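PDB 5YFK: sortase B from Clostridium perfringens, which probably acts as a class B sortase, a cysteine transpeptidase of the kind that covalently attaches surface proteins to the bacterial cell wall. Local coordinates for residues A[55-60]-A[100-105]; A[141-146]-A[200-205]; A[183-188]-A[193-198]. The protein carries 1 engineered substitution. All coordinates share one frame; numbering follows the deposited sequence.

Contact 1: A[55-60]-A[100-105]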
loop_
_atom_site.group_PDB
_atom_site.type_symbol
_atom_site.label_atom_id
_atom_site.label_comp_id
_atom_site.label_asym_id
_atom_site.label_seq_id
_atom_site.Cartn_x
_atom_site.Cartn_y
_atom_site.Cartn_z
ATOM N N TYR A 55 2.469 -0.480 -14.249
ATOM C CA TYR A 55 3.387 -0.329 -13.120
ATOM C C TYR A 55 3.513 1.128 -12.678
ATOM O O TYR A 55 3.644 2.028 -13.514
ATOM C CB TYR A 55 4.766 -0.860 -13.498
ATOM C CG TYR A 55 5.796 -0.629 -12.416
ATOM C CD1 TYR A 55 5.822 -1.431 -11.287
ATOM C CD2 TYR A 55 6.671 0.442 -12.482
ATOM C CE1 TYR A 55 6.740 -1.210 -10.282
ATOM C CE2 TYR A 55 7.644 0.632 -11.518
ATOM C CZ TYR A 55 7.651 -0.184 -10.401
ATOM O OH TYR A 55 8.545 0.049 -9.390
ATOM N N ARG A 56 3.513 1.368 -11.365
ATOM C CA ARG A 56 3.665 2.726 -10.857
ATOM C C ARG A 56 4.797 2.880 -9.847
ATOM O O ARG A 56 5.504 3.891 -9.858
ATOM C CB ARG A 56 2.360 3.223 -10.238
ATOM C CG ARG A 56 1.167 3.231 -11.194
ATOM C CD ARG A 56 1.284 4.367 -12.207
ATOM N NE ARG A 56 0.182 4.370 -13.173
ATOM C CZ ARG A 56 0.243 3.821 -14.383
ATOM N NH1 ARG A 56 1.352 3.226 -14.791
ATOM N NH2 ARG A 56 -0.818 3.838 -15.172
ATOM N N PHE A 57 4.910 1.941 -8.909
ATOM C CA PHE A 57 5.944 2.030 -7.895
ATOM C C PHE A 57 6.149 0.684 -7.200
ATOM O O PHE A 57 5.356 -0.251 -7.372
ATOM C CB PHE A 57 5.613 3.134 -6.852
ATOM C CG PHE A 57 4.262 2.989 -6.204
ATOM C CD1 PHE A 57 4.129 2.328 -4.997
ATOM C CD2 PHE A 57 3.165 3.683 -6.701
ATOM C CE1 PHE A 57 2.886 2.207 -4.385
ATOM C CE2 PHE A 57 1.938 3.653 -6.040
ATOM C CZ PHE A 57 1.811 2.938 -4.850
ATOM N N TRP A 58 7.181 0.613 -6.366
ATOM C CA TRP A 58 7.439 -0.571 -5.568
ATOM C C TRP A 58 7.083 -0.278 -4.092
ATOM O O TRP A 58 7.272 0.835 -3.597
ATOM C CB TRP A 58 8.911 -0.989 -5.686
ATOM C CG TRP A 58 9.167 -2.386 -5.168
ATOM C CD1 TRP A 58 9.249 -2.778 -3.862
ATOM C CD2 TRP A 58 9.203 -3.583 -5.943
ATOM N NE1 TRP A 58 9.404 -4.129 -3.785
ATOM C CE2 TRP A 58 9.261 -4.663 -5.038
ATOM C CE3 TRP A 58 9.097 -3.850 -7.311
ATOM C CZ2 TRP A 58 9.419 -5.957 -5.457
ATOM C CZ3 TRP A 58 9.240 -5.147 -7.737
ATOM C CH2 TRP A 58 9.380 -6.197 -6.810
ATOM N N ILE A 59 6.526 -1.268 -3.428
ATOM C CA ILE A 59 6.212 -1.147 -1.999
ATOM C C ILE A 59 6.925 -2.254 -1.222
ATOM O O ILE A 59 6.855 -3.437 -1.568
ATOM C CB ILE A 59 4.679 -1.210 -1.767
ATOM C CG1 ILE A 59 4.326 -0.937 -0.307
ATOM C CG2 ILE A 59 4.094 -2.526 -2.208
ATOM C CD1 ILE A 59 2.841 -0.681 -0.076
ATOM N N LYS A 60 7.463 -1.864 -0.074
ATOM C CA LYS A 60 8.000 -2.789 0.876
ATOM C C LYS A 60 7.592 -2.375 2.274
ATOM O O LYS A 60 7.816 -1.227 2.682
ATOM C CB LYS A 60 9.534 -2.836 0.757
ATOM C CG LYS A 60 10.227 -3.690 1.825
ATOM C CD LYS A 60 9.884 -5.158 1.689
ATOM C CE LYS A 60 9.923 -5.898 3.022
ATOM N NZ LYS A 60 9.157 -7.172 2.943
ATOM N N ASN A 100 -6.629 7.492 -8.183
ATOM C CA ASN A 100 -5.480 8.223 -7.676
ATOM C C ASN A 100 -4.746 8.977 -8.763
ATOM O O ASN A 100 -4.354 8.401 -9.787
ATOM C CB ASN A 100 -4.495 7.290 -6.972
ATOM C CG ASN A 100 -4.544 7.402 -5.453
ATOM O OD1 ASN A 100 -4.289 6.418 -4.768
ATOM N ND2 ASN A 100 -4.717 8.604 -4.933
ATOM N N ASN A 101 -4.496 10.256 -8.508
ATOM C CA ASN A 101 -3.446 10.976 -9.239
ATOM C C ASN A 101 -2.186 11.042 -8.405
ATOM O O ASN A 101 -2.112 11.802 -7.417
ATOM C CB ASN A 101 -3.911 12.379 -9.644
ATOM C CG ASN A 101 -2.849 13.158 -10.414
ATOM O OD1 ASN A 101 -1.652 12.977 -10.220
ATOM N ND2 ASN A 101 -3.293 13.925 -11.387
ATOM N N LEU A 102 -1.182 10.255 -8.802
ATOM C CA LEU A 102 -0.005 10.033 -7.962
ATOM C C LEU A 102 0.901 11.260 -7.900
ATOM O O LEU A 102 1.601 11.475 -6.909
ATOM C CB LEU A 102 0.790 8.823 -8.452
ATOM C CG LEU A 102 0.087 7.470 -8.312
ATOM C CD1 LEU A 102 1.019 6.360 -8.786
ATOM C CD2 LEU A 102 -0.307 7.248 -6.852
ATOM N N ASN A 103 0.760 12.166 -8.867
ATOM C CA ASN A 103 1.498 13.436 -8.796
ATOM C C ASN A 103 0.890 14.430 -7.825
ATOM O O ASN A 103 1.608 15.232 -7.220
ATOM C CB ASN A 103 1.592 14.074 -10.180
ATOM C CG ASN A 103 2.427 13.249 -11.139
ATOM O OD1 ASN A 103 3.511 12.779 -10.789
ATOM N ND2 ASN A 103 1.861 12.949 -12.300
ATOM N N ASP A 104 -0.436 14.368 -7.683
ATOM C CA ASP A 104 -1.182 15.404 -6.974
ATOM C C ASP A 104 -1.746 14.977 -5.630
ATOM O O ASP A 104 -1.800 15.794 -4.682
ATOM C CB ASP A 104 -2.310 15.945 -7.851
ATOM C CG ASP A 104 -1.811 16.495 -9.179
ATOM O OD1 ASP A 104 -0.588 16.715 -9.334
ATOM O OD2 ASP A 104 -2.671 16.775 -10.039
ATOM N N ASP A 105 -2.269 13.758 -5.546
ATOM C CA ASP A 105 -3.176 13.432 -4.442
ATOM C C ASP A 105 -2.443 13.373 -3.076
ATOM O O ASP A 105 -1.305 12.903 -2.983
ATOM C CB ASP A 105 -3.885 12.110 -4.728
ATOM C CG ASP A 105 -4.894 12.208 -5.864
ATOM O OD1 ASP A 105 -5.174 13.335 -6.351
ATOM O OD2 ASP A 105 -5.362 11.137 -6.302
#

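Contact 2: A[141-146]-A[200-205]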
loop_
_atom_site.group_PDB
_atom_site.type_symbol
_atom_site.label_atom_id
_atom_site.label_comp_id
_atom_site.label_asym_id
_atom_site.label_seq_id
_atom_site.Cartn_x
_atom_site.Cartn_y
_atom_site.Cartn_z
ATOM N N LEU A 141 8.324 3.231 -0.252
ATOM C CA LEU A 141 7.978 3.194 -1.686
ATOM C C LEU A 141 9.174 3.546 -2.541
ATOM O O LEU A 141 10.000 4.348 -2.150
ATOM C CB LEU A 141 6.841 4.168 -2.013
ATOM C CG LEU A 141 5.573 4.032 -1.180
ATOM C CD1 LEU A 141 4.509 5.018 -1.630
ATOM C CD2 LEU A 141 5.064 2.587 -1.166
ATOM N N TYR A 142 9.181 3.049 -3.771
ATOM C CA TYR A 142 10.125 3.540 -4.763
ATOM C C TYR A 142 9.401 3.895 -6.027
ATOM O O TYR A 142 8.703 3.052 -6.574
ATOM C CB TYR A 142 11.169 2.482 -5.073
ATOM C CG TYR A 142 12.332 3.048 -5.846
ATOM C CD1 TYR A 142 12.289 3.160 -7.234
ATOM C CD2 TYR A 142 13.512 3.372 -5.203
ATOM C CE1 TYR A 142 13.408 3.608 -7.945
ATOM C CE2 TYR A 142 14.586 3.884 -5.893
ATOM C CZ TYR A 142 14.530 3.982 -7.265
ATOM O OH TYR A 142 15.649 4.415 -7.930
ATOM N N ARG A 143 9.388 5.185 -6.344
ATOM C CA ARG A 143 8.626 5.707 -7.463
ATOM C C ARG A 143 9.468 6.719 -8.247
ATOM O O ARG A 143 10.066 7.629 -7.667
ATOM C CB ARG A 143 7.352 6.399 -6.971
ATOM C CG ARG A 143 6.520 6.952 -8.120
ATOM C CD ARG A 143 5.054 7.209 -7.760
ATOM N NE ARG A 143 4.895 8.442 -7.000
ATOM C CZ ARG A 143 4.723 9.655 -7.535
ATOM N NH1 ARG A 143 4.794 10.722 -6.761
ATOM N NH2 ARG A 143 4.432 9.808 -8.815
ATOM N N GLU A 144 9.483 6.589 -9.567
ATOM C CA GLU A 144 10.209 7.555 -10.400
ATOM C C GLU A 144 11.614 7.790 -9.866
ATOM O O GLU A 144 12.033 8.938 -9.631
ATOM C CB GLU A 144 9.434 8.875 -10.488
ATOM C CG GLU A 144 8.046 8.707 -11.093
ATOM C CD GLU A 144 7.309 10.020 -11.295
ATOM O OE1 GLU A 144 6.415 10.046 -12.166
ATOM O OE2 GLU A 144 7.526 10.979 -10.506
ATOM N N GLY A 145 12.317 6.695 -9.604
ATOM C CA GLY A 145 13.723 6.763 -9.215
ATOM C C GLY A 145 13.989 7.354 -7.840
ATOM O O GLY A 145 15.111 7.730 -7.532
ATOM N N LYS A 146 12.976 7.391 -6.981
ATOM C CA LYS A 146 13.134 7.980 -5.656
ATOM C C LYS A 146 12.520 7.064 -4.602
ATOM O O LYS A 146 11.406 6.571 -4.769
ATOM C CB LYS A 146 12.462 9.350 -5.605
ATOM C CG LYS A 146 12.962 10.287 -6.701
ATOM C CD LYS A 146 12.713 11.754 -6.406
ATOM C CE LYS A 146 13.452 12.625 -7.424
ATOM N NZ LYS A 146 14.899 12.754 -7.099
ATOM N N ASN A 200 -0.228 19.479 6.221
ATOM C CA ASN A 200 0.811 19.492 5.191
ATOM C C ASN A 200 1.277 18.103 4.793
ATOM O O ASN A 200 2.025 17.951 3.830
ATOM C CB ASN A 200 2.033 20.281 5.654
ATOM C CG ASN A 200 1.726 21.734 5.902
ATOM O OD1 ASN A 200 1.080 22.392 5.082
ATOM N ND2 ASN A 200 2.082 22.207 7.087
ATOM N N ASP A 201 0.845 17.086 5.527
ATOM C CA ASP A 201 1.369 15.749 5.322
ATOM C C ASP A 201 0.811 15.081 4.063
ATOM O O ASP A 201 -0.247 15.460 3.527
ATOM C CB ASP A 201 1.078 14.861 6.535
ATOM C CG ASP A 201 1.965 15.185 7.725
ATOM O OD1 ASP A 201 3.171 15.431 7.516
ATOM O OD2 ASP A 201 1.480 15.063 8.877
ATOM N N ARG A 202 1.561 14.105 3.573
ATOM C CA ARG A 202 1.065 13.223 2.526
ATOM C C ARG A 202 0.944 11.829 3.109
ATOM O O ARG A 202 1.853 11.361 3.802
ATOM C CB ARG A 202 2.032 13.194 1.341
ATOM C CG ARG A 202 1.421 12.452 0.163
ATOM C CD ARG A 202 2.286 12.476 -1.084
ATOM N NE ARG A 202 1.438 12.263 -2.255
ATOM C CZ ARG A 202 1.875 12.187 -3.509
ATOM N NH1 ARG A 202 1.002 12.179 -4.510
ATOM N NH2 ARG A 202 3.169 12.051 -3.753
ATOM N N ILE A 203 -0.179 11.177 2.880
ATOM C CA ILE A 203 -0.385 9.888 3.494
ATOM C C ILE A 203 -0.503 8.754 2.481
ATOM O O ILE A 203 -0.853 8.969 1.319
ATOM C CB ILE A 203 -1.586 9.876 4.462
ATOM C CG1 ILE A 203 -2.880 10.303 3.759
ATOM C CG2 ILE A 203 -1.257 10.757 5.680
ATOM C CD1 ILE A 203 -4.148 9.945 4.536
ATOM N N LEU A 204 -0.341 7.550 3.017
ATOM C CA LEU A 204 -0.428 6.300 2.289
ATOM C C LEU A 204 -1.389 5.392 3.051
ATOM O O LEU A 204 -1.265 5.228 4.276
ATOM C CB LEU A 204 0.943 5.635 2.246
ATOM C CG LEU A 204 1.046 4.273 1.536
ATOM C CD1 LEU A 204 0.662 4.247 0.074
ATOM C CD2 LEU A 204 2.449 3.757 1.696
ATOM N N THR A 205 -2.394 4.898 2.357
ATOM C CA THR A 205 -3.392 4.018 2.970
ATOM C C THR A 205 -3.301 2.647 2.326
ATOM O O THR A 205 -3.461 2.527 1.109
ATOM C CB THR A 205 -4.798 4.598 2.764
ATOM O OG1 THR A 205 -4.850 5.923 3.316
ATOM C CG2 THR A 205 -5.899 3.703 3.349
#

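Contact 3: A[183-188]-A[193-198]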
loop_
_atom_site.group_PDB
_atom_site.type_symbol
_atom_site.label_atom_id
_atom_site.label_comp_id
_atom_site.label_asym_id
_atom_site.label_seq_id
_atom_site.Cartn_x
_atom_site.Cartn_y
_atom_site.Cartn_z
ATOM N N GLU A 183 -9.872 11.981 11.558
ATOM C CA GLU A 183 -10.727 10.803 11.547
ATOM C C GLU A 183 -9.857 9.550 11.473
ATOM O O GLU A 183 -10.086 8.595 12.199
ATOM C CB GLU A 183 -11.683 10.823 10.348
ATOM C CG GLU A 183 -12.250 9.450 9.992
ATOM C CD GLU A 183 -12.965 9.373 8.635
ATOM O OE1 GLU A 183 -12.321 9.619 7.578
ATOM O OE2 GLU A 183 -14.093 8.807 8.607
ATOM N N GLN A 184 -8.915 9.526 10.532
ATOM C CA GLN A 184 -8.095 8.326 10.316
ATOM C C GLN A 184 -7.242 8.017 11.533
ATOM O O GLN A 184 -7.166 6.874 11.967
ATOM C CB GLN A 184 -7.208 8.472 9.084
ATOM C CG GLN A 184 -7.998 8.646 7.802
ATOM C CD GLN A 184 -8.807 7.417 7.462
ATOM O OE1 GLN A 184 -8.267 6.314 7.395
ATOM N NE2 GLN A 184 -10.132 7.573 7.423
ATOM N N GLU A 185 -6.749 9.065 12.189
ATOM C CA GLU A 185 -5.934 8.884 13.381
ATOM C C GLU A 185 -6.791 8.408 14.571
ATOM O O GLU A 185 -6.404 7.486 15.283
ATOM C CB GLU A 185 -5.224 10.185 13.729
ATOM C CG GLU A 185 -4.266 10.061 14.904
ATOM C CD GLU A 185 -3.550 11.365 15.230
ATOM O OE1 GLU A 185 -4.204 12.432 15.222
ATOM O OE2 GLU A 185 -2.345 11.301 15.549
ATOM N N SER A 186 -7.986 8.984 14.708
ATOM C CA SER A 186 -8.904 8.666 15.798
ATOM C C SER A 186 -9.390 7.247 15.757
ATOM O O SER A 186 -9.652 6.643 16.787
ATOM C CB SER A 186 -10.122 9.597 15.755
ATOM O OG SER A 186 -9.712 10.901 16.086
ATOM N N LYS A 187 -9.492 6.700 14.557
ATOM C CA LYS A 187 -9.902 5.315 14.353
ATOM C C LYS A 187 -8.863 4.271 14.827
ATOM O O LYS A 187 -9.171 3.082 14.890
ATOM C CB LYS A 187 -10.157 5.089 12.855
ATOM C CG LYS A 187 -11.483 5.586 12.346
ATOM C CD LYS A 187 -11.699 5.052 10.949
ATOM C CE LYS A 187 -12.802 5.768 10.205
ATOM N NZ LYS A 187 -14.106 5.138 10.502
ATOM N N SER A 188 -7.592 4.666 14.922
ATOM C CA SER A 188 -6.527 3.705 15.163
ATOM C C SER A 188 -6.731 2.982 16.488
ATOM O O SER A 188 -7.096 3.604 17.495
ATOM C CB SER A 188 -5.148 4.353 15.158
ATOM O OG SER A 188 -4.134 3.357 15.196
ATOM N N ASP A 193 3.191 7.967 18.992
ATOM C CA ASP A 193 3.615 9.167 19.687
ATOM C C ASP A 193 4.517 10.023 18.804
ATOM O O ASP A 193 5.407 9.504 18.128
ATOM C CB ASP A 193 4.373 8.797 20.966
ATOM C CG ASP A 193 3.494 8.122 21.998
ATOM O OD1 ASP A 193 2.252 8.252 21.929
ATOM O OD2 ASP A 193 4.062 7.561 22.959
ATOM N N GLY A 194 4.277 11.334 18.816
ATOM C CA GLY A 194 5.228 12.311 18.276
ATOM C C GLY A 194 5.226 12.391 16.754
ATOM O O GLY A 194 6.166 12.897 16.149
ATOM N N ILE A 195 4.157 11.910 16.138
ATOM C CA ILE A 195 4.096 11.767 14.681
ATOM C C ILE A 195 3.754 13.107 13.996
ATOM O O ILE A 195 3.848 13.225 12.776
ATOM C CB ILE A 195 3.069 10.678 14.281
ATOM C CG1 ILE A 195 3.362 10.138 12.879
ATOM C CG2 ILE A 195 1.647 11.207 14.333
ATOM C CD1 ILE A 195 3.850 8.711 12.877
ATOM N N ASP A 196 3.482 14.138 14.799
ATOM C CA ASP A 196 3.085 15.468 14.291
ATOM C C ASP A 196 2.223 15.361 13.018
ATOM O O ASP A 196 2.513 16.012 12.008
ATOM C CB ASP A 196 4.348 16.282 14.009
ATOM C CG ASP A 196 4.078 17.764 13.770
ATOM O OD1 ASP A 196 2.993 18.256 14.123
ATOM O OD2 ASP A 196 4.904 18.396 13.074
ATOM N N LEU A 197 1.053 14.748 13.136
ATOM C CA LEU A 197 0.189 14.589 11.988
ATOM C C LEU A 197 -0.492 15.936 11.721
ATOM O O LEU A 197 -1.022 16.577 12.651
ATOM C CB LEU A 197 -0.859 13.499 12.233
ATOM C CG LEU A 197 -1.683 13.106 11.002
ATOM C CD1 LEU A 197 -0.816 12.527 9.898
ATOM C CD2 LEU A 197 -2.824 12.149 11.359
ATOM N N ASN A 198 -0.410 16.391 10.478
ATOM C CA ASN A 198 -0.908 17.721 10.123
ATOM C C ASN A 198 -1.219 17.878 8.637
ATOM O O ASN A 198 -0.853 17.049 7.815
ATOM C CB ASN A 198 0.083 18.786 10.603
ATOM C CG ASN A 198 1.299 18.914 9.707
ATOM O OD1 ASN A 198 1.278 19.665 8.728
ATOM N ND2 ASN A 198 2.374 18.246 10.058
#

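Contact 1: A[55-60]-A[100-105]
At the edge of the Phe57 ring, in the ring plane, sits the methyl CD1 of Leu102, 4.0 Å from Phe57 CE2 and equally far from CD2. Leucine thus meets the rim of the aromatic ring and not its faces, the two side chains crossing at about a right angle. Val70, Ile108, Val110 and Arg143 also touch the Phe57 side chain, so that Leu102 completes a surround contributed by three strands. The same Leu102 methyl packs against the aliphatic base of Arg56, with CD1 3.7 Å from Arg56 CB and slightly further from CG and CD. CD1 continues the line away from CA (chi2 -178°), which makes this methyl the leading tip of the side chain.

That one methyl can touch two consecutive residues of a strand is explained by the backbone. Arg56 and Phe57 form a classic beta bulge opposite Val70, which places both side chains on the side facing the loop. The Arg56 chain then bends at chi2 (-73°), and its NH1 returns to Tyr55 O at 2.9 Å, approaching from above the carbonyl plane; Gln72 takes the NE hydrogen.

The loop that presents Leu102 is braced internally. Asn101 OD1 accepts from Asp104 N at 3.1 Å in an Asx motif, while Asn100 ND2 gives a nearly straight bond of 3.0 Å to the anti lone pair of Asp105 OD2, an oxygen also paired with Lys170. Chemically, then, the two segments meet through carbon alone: the polar groups of Arg56, Asn100 and Asp105 find partners within their own segment or in other neighbours, and the interface between strand 55-61 and the 100-105 loop is a small apolar one at the CD2/CE2 edge of the buried Phe57 ring.

Contact 2: A[141-146]-A[200-205]
Inside the sortase beta-barrel, Leu141 of strand 138-143 and Leu204 of strand 203-210 meet across the interior, since their strands are not neighbours in the sheet. The two leucines reach toward each other tip to tip: Leu204 CD2 lies 4.0 Å from Leu141 CD2 and 4.1 Å from Leu141 CD1, fitting against both branches of the fork. In Leu204 the first torsion, with CG anti to the backbone N (chi1 179°), carries the side chain toward Leu141, CD2 leading. Phe150 touches both leucines, and Ile108 and Val110 pack on Leu204, so the pair belongs to a larger apolar core.

Two residues further on from Leu141 and two before Leu204, just ahead of strand 203-210, the partners are arginines. Arg143 NH1 and Arg202 NH2 approach to 3.7 Å, with the guanidinium planes 81° apart; the Arg143 nitrogen lies at the edge of the Arg202 group, near its plane. Like charges this close would probably disfavour each other, and the surroundings offer compensation. Arg202, extended from CG to NE, places NH1 between two backbone acceptors, Leu102 O and Asp105 O, which hold its head in the loop. Arg143 bends at chi3 (78°), and its NH2 is 3.7 Å from Glu144 OE2, a long salt bridge in which the oxygen stands well out of the guanidinium plane and only the charges interact.

The chain leaves Arg143 through a type I' turn closed by paired backbone bonds, Arg143 N to Lys146 O at 2.9 Å and Lys146 N to Arg143 O at 3.0 Å. Glu144 and Gly145 occupy its corners with positive phi. Such a turn is the familiar connection of a tight two-residue beta-hairpin, here joining strands 138-143 and 146-159 where the apolar barrel interior gives way to a charged margin.

Contact 3: A[183-188]-A[193-198]
Glu185 and Leu197 bring together the end of helix 174-186 and the loop that leads back toward strand 203-210, within the long, helix-bearing connection between strands 146-159 and 203-210 that is characteristic of class B sortases. The closely packed part is a single leucine methyl laid along the glutamate. Leu197 CD2 is 3.9 Å from Glu185 CB, 4.0 Å from CD and 4.1 Å from OE1, so it lies alongside the chain from its root to its carboxylate. The two side chains come from opposite directions, and Glu185 can offer this length because it leaves the helix with CG anti to the backbone N (chi1 -176°) and stays extended beyond CG. Beyond the glutamate, Leu197 also rests on Phe153 and Lys223, which ties the loop to the barrel strands.

The other end is slacker. Glu185 OE2 comes only within 4.2 Å of Ile195 CG2, the side chains sliding past each other in opposite directions, although Ile195 itself is buried. The polar partner of this oxygen is Lys191, which forms a salt bridge with it from the short connection between the segments. Methyls of Leu197 and Ile195 thus lie against both the aliphatic base and the carboxylate of Glu185, without a polar bond between the segments. The solvent side begins at Asp193, Gly194 and Asp196, and the CB of Asp196 points away from the helix.

One internal bond of the loop is Asn198 ND2 to Asp196 O, 3.0 Å long at an N-H...O angle of 161°, with the oxygen close to the plane of the amide.

Contacts 1 and 2 are close neighbours, their centres about 7 Å apart: strands 55-61 and 138-143 lie side by side in the barrel sheet, and probable hydrogen bonds join the 100-105 loop to Arg202. Contact 3 sits toward the periphery, its centre about 18 Å from that of contact 2, which it touches where Asp196 meets Asp201; from contact 1 it stays apart, nearest atoms about 12 Å away. Along the chain contact 1 closes first; contact 2 then opens, and contact 3 falls wholly between its two segments, so the short-range contact of the helical excursion lies within the chain interval that contact 2 spans. All three lie away from the predicted active-site residues.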